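Local coordinates for protein chitosanase (Gynuella sunshinyii YC6258, PDB 6X2Q) that probably hydrolyses chitosan as a family 46 glycoside hydrolase, and binds glucosamine units of a chitotetraose in its cleft, at residues Gln7-Phe18 against Pro134-Ile145; Arg125-Met133 against Ile170-Trp180. One frame throughout, in Å; residues are numbered along the deposited sequence.

Followed from the N terminus, the chain first lays down helix 5-20, and contact 1 brings helix 134-147 back against it, closing a loop of 115 residues that holds the small three-stranded sheet and several helices. Contact 2 starts at the end of helix 104-129 and closes a shorter loop of 36 residues by meeting 170-180. The segments alternate along the chain (7-18, 125-133, 134-145, 170-180), so the two closures cross: each contact has one segment inside the other's span and one outside. Their centres are about 17 Å apart, yet they touch: Thr-136 OG1 probably hydrogen-bonds Glu-177 OE2, and Ala-126 packs on Leu-137 and Leu-140. Helix 134-147 is thus common ground for the N-terminal helix and segment 170-180.

Contact 1: Gln7-Phe18 against Pro134-Ile145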
loop_
_atom_site.group_PDB
_atom_site.type_symbol
_atom_site.label_atom_id
_atom_site.label_comp_id
_atom_site.label_asym_id
_atom_site.label_seq_id
_atom_site.Cartn_x
_atom_site.Cartn_y
_atom_site.Cartn_z
ATOM N N GLN A 7 -3.622 -15.310 7.343
ATOM C CA GLN A 7 -2.543 -14.710 6.520
ATOM C C GLN A 7 -2.877 -13.270 6.102
ATOM O O GLN A 7 -1.975 -12.476 6.064
ATOM C CB GLN A 7 -2.194 -15.622 5.350
ATOM C CG GLN A 7 -1.422 -16.861 5.755
ATOM C CD GLN A 7 -1.289 -17.839 4.617
ATOM O OE1 GLN A 7 -2.054 -17.828 3.678
ATOM N NE2 GLN A 7 -0.295 -18.689 4.683
ATOM N N ARG A 8 -4.150 -12.992 5.849
ATOM C CA ARG A 8 -4.596 -11.640 5.452
ATOM C C ARG A 8 -4.579 -10.709 6.664
ATOM O O ARG A 8 -4.161 -9.579 6.513
ATOM C CB ARG A 8 -5.962 -11.677 4.785
ATOM C CG ARG A 8 -6.144 -10.601 3.728
ATOM C CD ARG A 8 -6.691 -9.345 4.363
ATOM N NE ARG A 8 -6.480 -8.081 3.703
ATOM C CZ ARG A 8 -7.024 -7.745 2.563
ATOM N NH1 ARG A 8 -7.786 -8.606 1.925
ATOM N NH2 ARG A 8 -6.826 -6.548 2.071
ATOM N N LEU A 9 -5.007 -11.183 7.824
ATOM C CA LEU A 9 -4.953 -10.288 8.995
ATOM C C LEU A 9 -3.483 -9.976 9.244
ATOM O O LEU A 9 -3.171 -8.857 9.547
ATOM C CB LEU A 9 -5.582 -10.986 10.194
ATOM C CG LEU A 9 -4.840 -10.767 11.499
ATOM C CD1 LEU A 9 -5.525 -9.705 12.323
ATOM C CD2 LEU A 9 -4.710 -12.049 12.274
ATOM N N LEU A 10 -2.646 -10.993 9.118
ATOM C CA LEU A 10 -1.202 -10.890 9.252
ATOM C C LEU A 10 -0.634 -9.874 8.263
ATOM O O LEU A 10 0.090 -8.954 8.651
ATOM C CB LEU A 10 -0.590 -12.266 9.036
ATOM C CG LEU A 10 0.517 -12.839 9.908
ATOM C CD1 LEU A 10 0.342 -12.550 11.372
ATOM C CD2 LEU A 10 0.487 -14.321 9.689
ATOM N N ALA A 11 -0.971 -10.019 6.980
ATOM C CA ALA A 11 -0.543 -9.050 5.977
ATOM C C ALA A 11 -0.934 -7.630 6.374
ATOM O O ALA A 11 -0.107 -6.710 6.328
ATOM C CB ALA A 11 -1.139 -9.412 4.617
ATOM N N ASP A 12 -2.189 -7.439 6.789
ATOM C CA ASP A 12 -2.654 -6.101 7.134
ATOM C C ASP A 12 -1.895 -5.548 8.329
ATOM O O ASP A 12 -1.564 -4.360 8.362
ATOM C CB ASP A 12 -4.158 -6.107 7.422
ATOM C CG ASP A 12 -4.989 -6.347 6.174
ATOM O OD1 ASP A 12 -4.428 -6.253 5.059
ATOM O OD2 ASP A 12 -6.207 -6.615 6.307
ATOM N N GLN A 13 -1.621 -6.384 9.327
ATOM C CA GLN A 13 -0.936 -5.875 10.508
ATOM C C GLN A 13 0.520 -5.551 10.202
ATOM O O GLN A 13 1.073 -4.587 10.746
ATOM C CB GLN A 13 -1.054 -6.877 11.652
ATOM C CG GLN A 13 -2.424 -6.800 12.292
ATOM C CD GLN A 13 -2.679 -7.841 13.368
ATOM O OE1 GLN A 13 -1.780 -8.557 13.810
ATOM N NE2 GLN A 13 -3.925 -7.923 13.798
ATOM N N ILE A 14 1.142 -6.327 9.306
ATOM C CA ILE A 14 2.538 -6.086 8.922
ATOM C C ILE A 14 2.659 -4.783 8.142
ATOM O O ILE A 14 3.524 -3.946 8.428
ATOM C CB ILE A 14 3.083 -7.271 8.098
ATOM C CG1 ILE A 14 3.203 -8.532 8.955
ATOM C CG2 ILE A 14 4.408 -6.913 7.458
ATOM C CD1 ILE A 14 3.492 -9.794 8.143
ATOM N N ILE A 15 1.803 -4.605 7.128
ATOM C CA ILE A 15 1.846 -3.401 6.307
ATOM C C ILE A 15 1.500 -2.186 7.143
ATOM O O ILE A 15 2.061 -1.096 6.958
ATOM C CB ILE A 15 0.906 -3.557 5.100
ATOM C CG1 ILE A 15 1.443 -4.673 4.205
ATOM C CG2 ILE A 15 0.728 -2.222 4.345
ATOM C CD1 ILE A 15 0.511 -5.059 3.090
ATOM N N SER A 16 0.566 -2.349 8.078
ATOM C CA SER A 16 0.270 -1.262 8.995
ATOM C C SER A 16 1.516 -0.868 9.790
ATOM O O SER A 16 1.822 0.321 9.938
ATOM C CB SER A 16 -0.883 -1.665 9.914
ATOM O OG SER A 16 -1.275 -0.568 10.712
ATOM N N ILE A 17 2.262 -1.857 10.287
ATOM C CA ILE A 17 3.517 -1.567 10.974
ATOM C C ILE A 17 4.508 -0.916 10.018
ATOM O O ILE A 17 5.167 0.068 10.366
ATOM C CB ILE A 17 4.095 -2.850 11.599
ATOM C CG1 ILE A 17 3.262 -3.282 12.807
ATOM C CG2 ILE A 17 5.560 -2.641 12.004
ATOM C CD1 ILE A 17 3.539 -4.705 13.264
ATOM N N PHE A 18 4.612 -1.441 8.797
ATOM C CA PHE A 18 5.513 -0.863 7.810
ATOM C C PHE A 18 5.292 0.629 7.681
ATOM O O PHE A 18 6.249 1.407 7.634
ATOM C CB PHE A 18 5.317 -1.531 6.447
ATOM C CG PHE A 18 5.956 -2.880 6.334
ATOM C CD1 PHE A 18 6.740 -3.379 7.366
ATOM C CD2 PHE A 18 5.766 -3.654 5.200
ATOM C CE1 PHE A 18 7.310 -4.629 7.280
ATOM C CE2 PHE A 18 6.347 -4.902 5.097
ATOM C CZ PHE A 18 7.132 -5.393 6.137
ATOM N N PRO A 134 2.947 -17.463 0.189
ATOM C CA PRO A 134 2.283 -16.319 0.837
ATOM C C PRO A 134 3.163 -15.077 0.976
ATOM O O PRO A 134 2.658 -13.945 0.854
ATOM C CB PRO A 134 1.889 -16.897 2.198
ATOM C CG PRO A 134 1.665 -18.377 1.910
ATOM C CD PRO A 134 2.698 -18.745 0.885
ATOM N N LEU A 135 4.470 -15.262 1.216
ATOM C CA LEU A 135 5.380 -14.124 1.355
ATOM C C LEU A 135 5.436 -13.306 0.070
ATOM O O LEU A 135 5.443 -12.067 0.111
ATOM C CB LEU A 135 6.785 -14.614 1.731
ATOM C CG LEU A 135 7.864 -13.533 1.820
ATOM C CD1 LEU A 135 7.527 -12.594 2.955
ATOM C CD2 LEU A 135 9.245 -14.123 2.032
ATOM N N THR A 136 5.484 -13.980 -1.088
ATOM C CA THR A 136 5.430 -13.270 -2.366
ATOM C C THR A 136 4.138 -12.459 -2.505
ATOM O O THR A 136 4.156 -11.331 -3.015
ATOM C CB THR A 136 5.575 -14.269 -3.516
ATOM O OG1 THR A 136 6.696 -15.095 -3.249
ATOM C CG2 THR A 136 5.821 -13.573 -4.857
ATOM N N LEU A 137 3.004 -13.014 -2.055
ATOM C CA LEU A 137 1.743 -12.278 -2.121
ATOM C C LEU A 137 1.791 -11.042 -1.234
ATOM O O LEU A 137 1.325 -9.963 -1.625
ATOM C CB LEU A 137 0.575 -13.186 -1.712
ATOM C CG LEU A 137 -0.052 -14.108 -2.772
ATOM C CD1 LEU A 137 0.991 -14.776 -3.652
ATOM C CD2 LEU A 137 -0.962 -15.173 -2.130
ATOM N N LEU A 138 2.350 -11.187 -0.035
ATOM C CA LEU A 138 2.482 -10.055 0.859
ATOM C C LEU A 138 3.361 -8.980 0.224
ATOM O O LEU A 138 2.995 -7.798 0.203
ATOM C CB LEU A 138 3.057 -10.542 2.190
ATOM C CG LEU A 138 3.452 -9.443 3.174
ATOM C CD1 LEU A 138 2.225 -8.646 3.604
ATOM C CD2 LEU A 138 4.143 -10.056 4.372
ATOM N N ALA A 139 4.485 -9.390 -0.365
ATOM C CA ALA A 139 5.398 -8.436 -0.986
ATOM C C ALA A 139 4.732 -7.712 -2.142
ATOM O O ALA A 139 4.928 -6.505 -2.319
ATOM C CB ALA A 139 6.657 -9.151 -1.468
ATOM N N LEU A 140 3.943 -8.428 -2.949
ATOM C CA LEU A 140 3.240 -7.737 -4.028
ATOM C C LEU A 140 2.171 -6.804 -3.487
ATOM O O LEU A 140 1.917 -5.743 -4.070
ATOM C CB LEU A 140 2.608 -8.744 -4.986
ATOM C CG LEU A 140 3.612 -9.620 -5.727
ATOM C CD1 LEU A 140 2.882 -10.789 -6.410
ATOM C CD2 LEU A 140 4.410 -8.815 -6.724
ATOM N N TYR A 141 1.542 -7.179 -2.379
ATOM C CA TYR A 141 0.445 -6.376 -1.852
ATOM C C TYR A 141 0.973 -5.102 -1.203
ATOM O O TYR A 141 0.428 -4.007 -1.412
ATOM C CB TYR A 141 -0.347 -7.214 -0.864
ATOM C CG TYR A 141 -1.483 -6.515 -0.162
ATOM C CD1 TYR A 141 -2.337 -5.652 -0.836
ATOM C CD2 TYR A 141 -1.718 -6.758 1.184
ATOM C CE1 TYR A 141 -3.390 -5.041 -0.169
ATOM C CE2 TYR A 141 -2.746 -6.167 1.852
ATOM C CZ TYR A 141 -3.583 -5.307 1.180
ATOM O OH TYR A 141 -4.607 -4.724 1.886
ATOM N N ASP A 142 2.048 -5.233 -0.423
ATOM C CA ASP A 142 2.694 -4.066 0.154
ATOM C C ASP A 142 3.218 -3.142 -0.932
ATOM O O ASP A 142 3.075 -1.922 -0.831
ATOM C CB ASP A 142 3.828 -4.503 1.076
ATOM C CG ASP A 142 4.464 -3.333 1.803
ATOM O OD1 ASP A 142 3.736 -2.694 2.594
ATOM O OD2 ASP A 142 5.674 -3.047 1.588
ATOM N N ALA A 143 3.821 -3.705 -1.987
ATOM C CA ALA A 143 4.335 -2.863 -3.064
ATOM C C ALA A 143 3.206 -2.162 -3.817
ATOM O O ALA A 143 3.340 -0.992 -4.203
ATOM C CB ALA A 143 5.203 -3.691 -4.026
ATOM N N ILE A 144 2.082 -2.846 -4.047
ATOM C CA ILE A 144 1.023 -2.153 -4.779
ATOM C C ILE A 144 0.491 -0.977 -3.961
ATOM O O ILE A 144 0.116 0.054 -4.522
ATOM C CB ILE A 144 -0.107 -3.123 -5.205
ATOM C CG1 ILE A 144 -0.753 -2.646 -6.514
ATOM C CG2 ILE A 144 -1.162 -3.258 -4.131
ATOM C CD1 ILE A 144 -1.757 -3.606 -7.101
ATOM N N ILE A 145 0.518 -1.080 -2.633
ATOM C CA ILE A 145 -0.045 -0.020 -1.803
ATOM C C ILE A 145 0.826 1.231 -1.847
ATOM O O ILE A 145 0.315 2.356 -1.953
ATOM C CB ILE A 145 -0.236 -0.527 -0.365
ATOM C CG1 ILE A 145 -1.502 -1.390 -0.285
ATOM C CG2 ILE A 145 -0.298 0.658 0.626
ATOM C CD1 ILE A 145 -1.559 -2.236 0.940
HETATM O O HOH W 1 -3.903 -3.341 4.181
#
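Tyr-141 and Ile-15 interlock as reciprocal knobs into holes, a worked example of how two helices crossing at -44° pack. Tyr-141 sits among Arg-8, Ala-11, Asp-12 and Ile-15; Ile-15 sits among Leu-138, Tyr-141, Asp-142 and Ile-145. Ile-15 CB lies against Asp-142 OD1 at 3.9 Å, CG1 slides past the same oxygen at 3.4 Å, and CG2 reaches CD1 of Ile-145 tip to tip. With CG1 anti to the carbonyl carbon (chi1 -65°) and the chain extended beyond it, Ile-15 CD1 is carried to within 3.4 Å of Tyr-141 CD2, the side chains crossing at about a right angle, and it also touches Leu-138 CD1. Leu-138 CD1 meets Ala-11 CB at 3.6 Å and its CD2 touches Ile-14 CD1. At the ring's far end, Arg-8 NH2 gives Tyr-141 OH a weak, bent hydrogen bond of 2.9 Å, the guanidinium and ring planes 84° apart. A water links the same hydroxyl to Asp-12 OD1, which also accepts an almost straight bond from Arg-8 NE, in the guanidinium plane, as part of a salt bridge within helix 5-20. A phenylalanine in place of Tyr-141 would probably leave Arg-8 NH2 and the water without this phenolic partner. Asp-142, its OD1 3.4 Å from Phe-18 CD2 at the ring edge, is buried but held by salt bridges to Arg-210 and Arg-188. Ile-145 also touches bound glucosamine, so this end of helix 134-147 borders the sugar-binding pocket. Strand 238-240 packs on Leu-10 and Ile-14, whereas helices 104-129 and 177-193 contact helix 134-147.

Contact 2: Arg125-Met133 against Ile170-Trp180; sequences RAAELGAQM and IPAEGVDERRW
Glu-177 meets the backbone of Gln-132 and Met-133 with both carboxylate oxygens, illustrating how one acidic side chain can bind consecutive amides. Gln-132 N gives Glu-177 OE1 a bond of 2.8 Å, and Met-133 N gives OE2 one of 2.9 Å, each on the syn side. The extended Glu-177 chain, CG anti to the backbone N (chi1 -171°), delivers the carboxylate there, and Thr-136 OG1 also bonds its OE2. Met-133, the N-cap residue of helix 134-147, lies against this group through CG, while its CE reaches Arg-178 CG. Toward the C-terminal end of helix 104-129, Ala-172 N donates to Leu-129 O (3.1 Å). Leu-129 crosses Trp-180 at about a right angle, CD1 3.6 Å from CH2; its CD2 touches Ile-170 CG2.

Further out, Trp-180 NE1 bonds Thr-164 OG1, which probably fixes the indole's rotation, and caps fix the helix ends. Gly-130, just after helix 104-129, closes it in a Schellman motif; its positive phi calls for glycine, and a CB there would also clash with Ala-172 CB. Asp-176 OD1 accepts weakly from Arg-178 N and Arg-179 N. The contact joins the end of helix 104-129 and the start of helix 134-147 to the start of helix 177-193, with helix 156-167 alongside.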
loop_
_atom_site.group_PDB
_atom_site.type_symbol
_atom_site.label_atom_id
_atom_site.label_comp_id
_atom_site.label_asym_id
_atom_site.label_seq_id
_atom_site.Cartn_x
_atom_site.Cartn_y
_atom_site.Cartn_z
ATOM N N ARG A 125 -2.100 -10.117 -10.035
ATOM C CA ARG A 125 -0.720 -10.141 -10.513
ATOM C C ARG A 125 -0.032 -11.428 -10.081
ATOM O O ARG A 125 0.624 -12.093 -10.887
ATOM C CB ARG A 125 0.055 -8.932 -10.010
ATOM C CG ARG A 125 -0.477 -7.609 -10.496
ATOM C CD ARG A 125 -0.145 -7.377 -11.944
ATOM N NE ARG A 125 -0.741 -6.132 -12.416
ATOM C CZ ARG A 125 -0.453 -5.548 -13.574
ATOM N NH1 ARG A 125 0.443 -6.077 -14.402
ATOM N NH2 ARG A 125 -1.071 -4.426 -13.897
ATOM N N ALA A 126 -0.182 -11.798 -8.807
ATOM C CA ALA A 126 0.451 -13.013 -8.314
ATOM C C ALA A 126 0.035 -14.218 -9.146
ATOM O O ALA A 126 0.880 -15.031 -9.535
ATOM C CB ALA A 126 0.105 -13.221 -6.837
ATOM N N ALA A 127 -1.262 -14.322 -9.469
ATOM C CA ALA A 127 -1.749 -15.468 -10.238
ATOM C C ALA A 127 -1.154 -15.489 -11.641
ATOM O O ALA A 127 -0.766 -16.555 -12.138
ATOM C CB ALA A 127 -3.276 -15.452 -10.308
ATOM N N GLU A 128 -1.075 -14.326 -12.297
ATOM C CA GLU A 128 -0.420 -14.249 -13.600
ATOM C C GLU A 128 1.037 -14.679 -13.518
ATOM O O GLU A 128 1.554 -15.326 -14.438
ATOM C CB GLU A 128 -0.515 -12.833 -14.151
ATOM C CG GLU A 128 -1.876 -12.512 -14.726
ATOM C CD GLU A 128 -2.162 -11.027 -14.741
ATOM O OE1 GLU A 128 -3.268 -10.633 -14.295
ATOM O OE2 GLU A 128 -1.282 -10.261 -15.192
ATOM N N LEU A 129 1.717 -14.331 -12.419
ATOM C CA LEU A 129 3.103 -14.745 -12.231
ATOM C C LEU A 129 3.228 -16.224 -11.896
ATOM O O LEU A 129 4.332 -16.779 -11.985
ATOM C CB LEU A 129 3.757 -13.933 -11.114
ATOM C CG LEU A 129 4.065 -12.459 -11.390
ATOM C CD1 LEU A 129 4.338 -11.745 -10.072
ATOM C CD2 LEU A 129 5.248 -12.354 -12.321
ATOM N N GLY A 130 2.135 -16.867 -11.495
ATOM C CA GLY A 130 2.255 -18.193 -10.927
ATOM C C GLY A 130 2.793 -18.203 -9.515
ATOM O O GLY A 130 3.175 -19.260 -9.018
ATOM N N ALA A 131 2.829 -17.048 -8.846
ATOM C CA ALA A 131 3.397 -16.974 -7.504
ATOM C C ALA A 131 2.519 -17.729 -6.510
ATOM O O ALA A 131 1.297 -17.567 -6.496
ATOM C CB ALA A 131 3.547 -15.515 -7.068
ATOM N N GLN A 132 3.140 -18.536 -5.654
ATOM C CA GLN A 132 2.370 -19.338 -4.728
ATOM C C GLN A 132 2.806 -19.232 -3.277
ATOM O O GLN A 132 2.092 -19.736 -2.400
ATOM C CB GLN A 132 2.398 -20.808 -5.170
ATOM C CG GLN A 132 1.635 -20.998 -6.477
ATOM C CD GLN A 132 1.327 -22.430 -6.774
ATOM O OE1 GLN A 132 2.158 -23.142 -7.321
ATOM N NE2 GLN A 132 0.124 -22.869 -6.421
ATOM N N MET A 133 3.928 -18.614 -2.988
ATOM C CA MET A 133 4.297 -18.488 -1.589
ATOM C C MET A 133 3.567 -17.299 -0.975
ATOM O O MET A 133 3.546 -16.215 -1.570
ATOM C CB MET A 133 5.809 -18.323 -1.440
ATOM C CG MET A 133 6.626 -19.343 -2.237
ATOM S SD MET A 133 8.391 -19.286 -1.829
ATOM C CE MET A 133 8.808 -17.623 -2.415
ATOM N N ILE A 170 9.133 -16.055 -15.156
ATOM C CA ILE A 170 8.221 -15.976 -14.017
ATOM C C ILE A 170 8.189 -17.348 -13.360
ATOM O O ILE A 170 8.644 -18.350 -13.944
ATOM C CB ILE A 170 6.809 -15.509 -14.446
ATOM C CG1 ILE A 170 6.123 -16.573 -15.309
ATOM C CG2 ILE A 170 6.898 -14.179 -15.146
ATOM C CD1 ILE A 170 4.686 -16.241 -15.690
ATOM N N PRO A 171 7.669 -17.430 -12.121
ATOM C CA PRO A 171 7.626 -18.738 -11.442
ATOM C C PRO A 171 6.810 -19.787 -12.174
ATOM O O PRO A 171 7.202 -20.958 -12.202
ATOM C CB PRO A 171 7.031 -18.396 -10.071
ATOM C CG PRO A 171 7.461 -16.987 -9.833
ATOM C CD PRO A 171 7.367 -16.324 -11.186
ATOM N N ALA A 172 5.694 -19.394 -12.788
ATOM C CA ALA A 172 4.898 -20.334 -13.567
ATOM C C ALA A 172 5.661 -20.878 -14.767
ATOM O O ALA A 172 5.232 -21.870 -15.360
ATOM C CB ALA A 172 3.604 -19.665 -14.047
ATOM N N GLU A 173 6.764 -20.240 -15.153
ATOM C CA GLU A 173 7.619 -20.749 -16.208
ATOM C C GLU A 173 8.786 -21.560 -15.665
ATOM O O GLU A 173 9.635 -21.996 -16.443
ATOM C CB GLU A 173 8.129 -19.601 -17.083
ATOM C CG GLU A 173 7.040 -18.974 -17.946
ATOM C CD GLU A 173 7.450 -17.633 -18.527
ATOM O OE1 GLU A 173 8.517 -17.112 -18.129
ATOM O OE2 GLU A 173 6.703 -17.106 -19.378
ATOM N N GLY A 174 8.844 -21.785 -14.351
ATOM C CA GLY A 174 9.881 -22.600 -13.764
ATOM C C GLY A 174 11.027 -21.843 -13.120
ATOM O O GLY A 174 11.909 -22.485 -12.539
ATOM N N VAL A 175 11.068 -20.511 -13.219
ATOM C CA VAL A 175 12.022 -19.756 -12.411
ATOM C C VAL A 175 11.684 -19.977 -10.946
ATOM O O VAL A 175 10.538 -19.766 -10.528
ATOM C CB VAL A 175 11.986 -18.255 -12.757
ATOM C CG1 VAL A 175 12.886 -17.472 -11.789
ATOM C CG2 VAL A 175 12.383 -17.994 -14.214
ATOM N N ASP A 176 12.672 -20.403 -10.160
ATOM C CA ASP A 176 12.464 -20.605 -8.728
ATOM C C ASP A 176 11.867 -19.348 -8.103
ATOM O O ASP A 176 12.404 -18.246 -8.262
ATOM C CB ASP A 176 13.791 -20.967 -8.042
ATOM C CG ASP A 176 13.623 -21.291 -6.547
ATOM O OD1 ASP A 176 13.451 -20.352 -5.741
ATOM O OD2 ASP A 176 13.642 -22.490 -6.172
ATOM N N GLU A 177 10.750 -19.522 -7.384
ATOM C CA GLU A 177 9.993 -18.366 -6.919
ATOM C C GLU A 177 10.777 -17.547 -5.898
ATOM O O GLU A 177 10.614 -16.324 -5.838
ATOM C CB GLU A 177 8.653 -18.791 -6.330
ATOM C CG GLU A 177 7.751 -17.598 -6.031
ATOM C CD GLU A 177 6.407 -17.992 -5.468
ATOM O OE1 GLU A 177 5.859 -19.045 -5.874
ATOM O OE2 GLU A 177 5.904 -17.246 -4.599
ATOM N N ARG A 178 11.632 -18.194 -5.100
ATOM C CA ARG A 178 12.433 -17.453 -4.136
ATOM C C ARG A 178 13.449 -16.567 -4.836
ATOM O O ARG A 178 13.739 -15.460 -4.370
ATOM C CB ARG A 178 13.138 -18.405 -3.175
ATOM C CG ARG A 178 12.233 -18.944 -2.069
ATOM C CD ARG A 178 12.893 -20.135 -1.390
ATOM N NE ARG A 178 13.312 -21.113 -2.382
ATOM C CZ ARG A 178 14.002 -22.209 -2.079
ATOM N NH1 ARG A 178 14.356 -22.434 -0.817
ATOM N NH2 ARG A 178 14.350 -23.067 -3.031
ATOM N N ARG A 179 14.000 -17.038 -5.958
ATOM C CA ARG A 179 14.915 -16.213 -6.740
ATOM C C ARG A 179 14.183 -15.013 -7.340
ATOM O O ARG A 179 14.685 -13.879 -7.305
ATOM C CB ARG A 179 15.578 -17.058 -7.835
ATOM C CG ARG A 179 16.814 -16.406 -8.455
ATOM C CD ARG A 179 17.711 -17.418 -9.164
ATOM N NE ARG A 179 17.366 -17.505 -10.579
ATOM C CZ ARG A 179 17.792 -16.653 -11.506
ATOM N NH1 ARG A 179 18.606 -15.665 -11.165
ATOM N NH2 ARG A 179 17.415 -16.793 -12.775
ATOM N N TRP A 180 12.995 -15.250 -7.909
ATOM C CA TRP A 180 12.206 -14.152 -8.457
ATOM C C TRP A 180 11.873 -13.139 -7.375
ATOM O O TRP A 180 11.985 -11.928 -7.592
ATOM C CB TRP A 180 10.925 -14.683 -9.100
ATOM C CG TRP A 180 10.158 -13.637 -9.876
ATOM C CD1 TRP A 180 10.137 -13.481 -11.233
ATOM C CD2 TRP A 180 9.285 -12.626 -9.344
ATOM N NE1 TRP A 180 9.320 -12.428 -11.575
ATOM C CE2 TRP A 180 8.794 -11.883 -10.434
ATOM C CE3 TRP A 180 8.886 -12.267 -8.050
ATOM C CZ2 TRP A 180 7.926 -10.795 -10.272
ATOM C CZ3 TRP A 180 8.019 -11.191 -7.887
ATOM C CH2 TRP A 180 7.555 -10.463 -8.994
#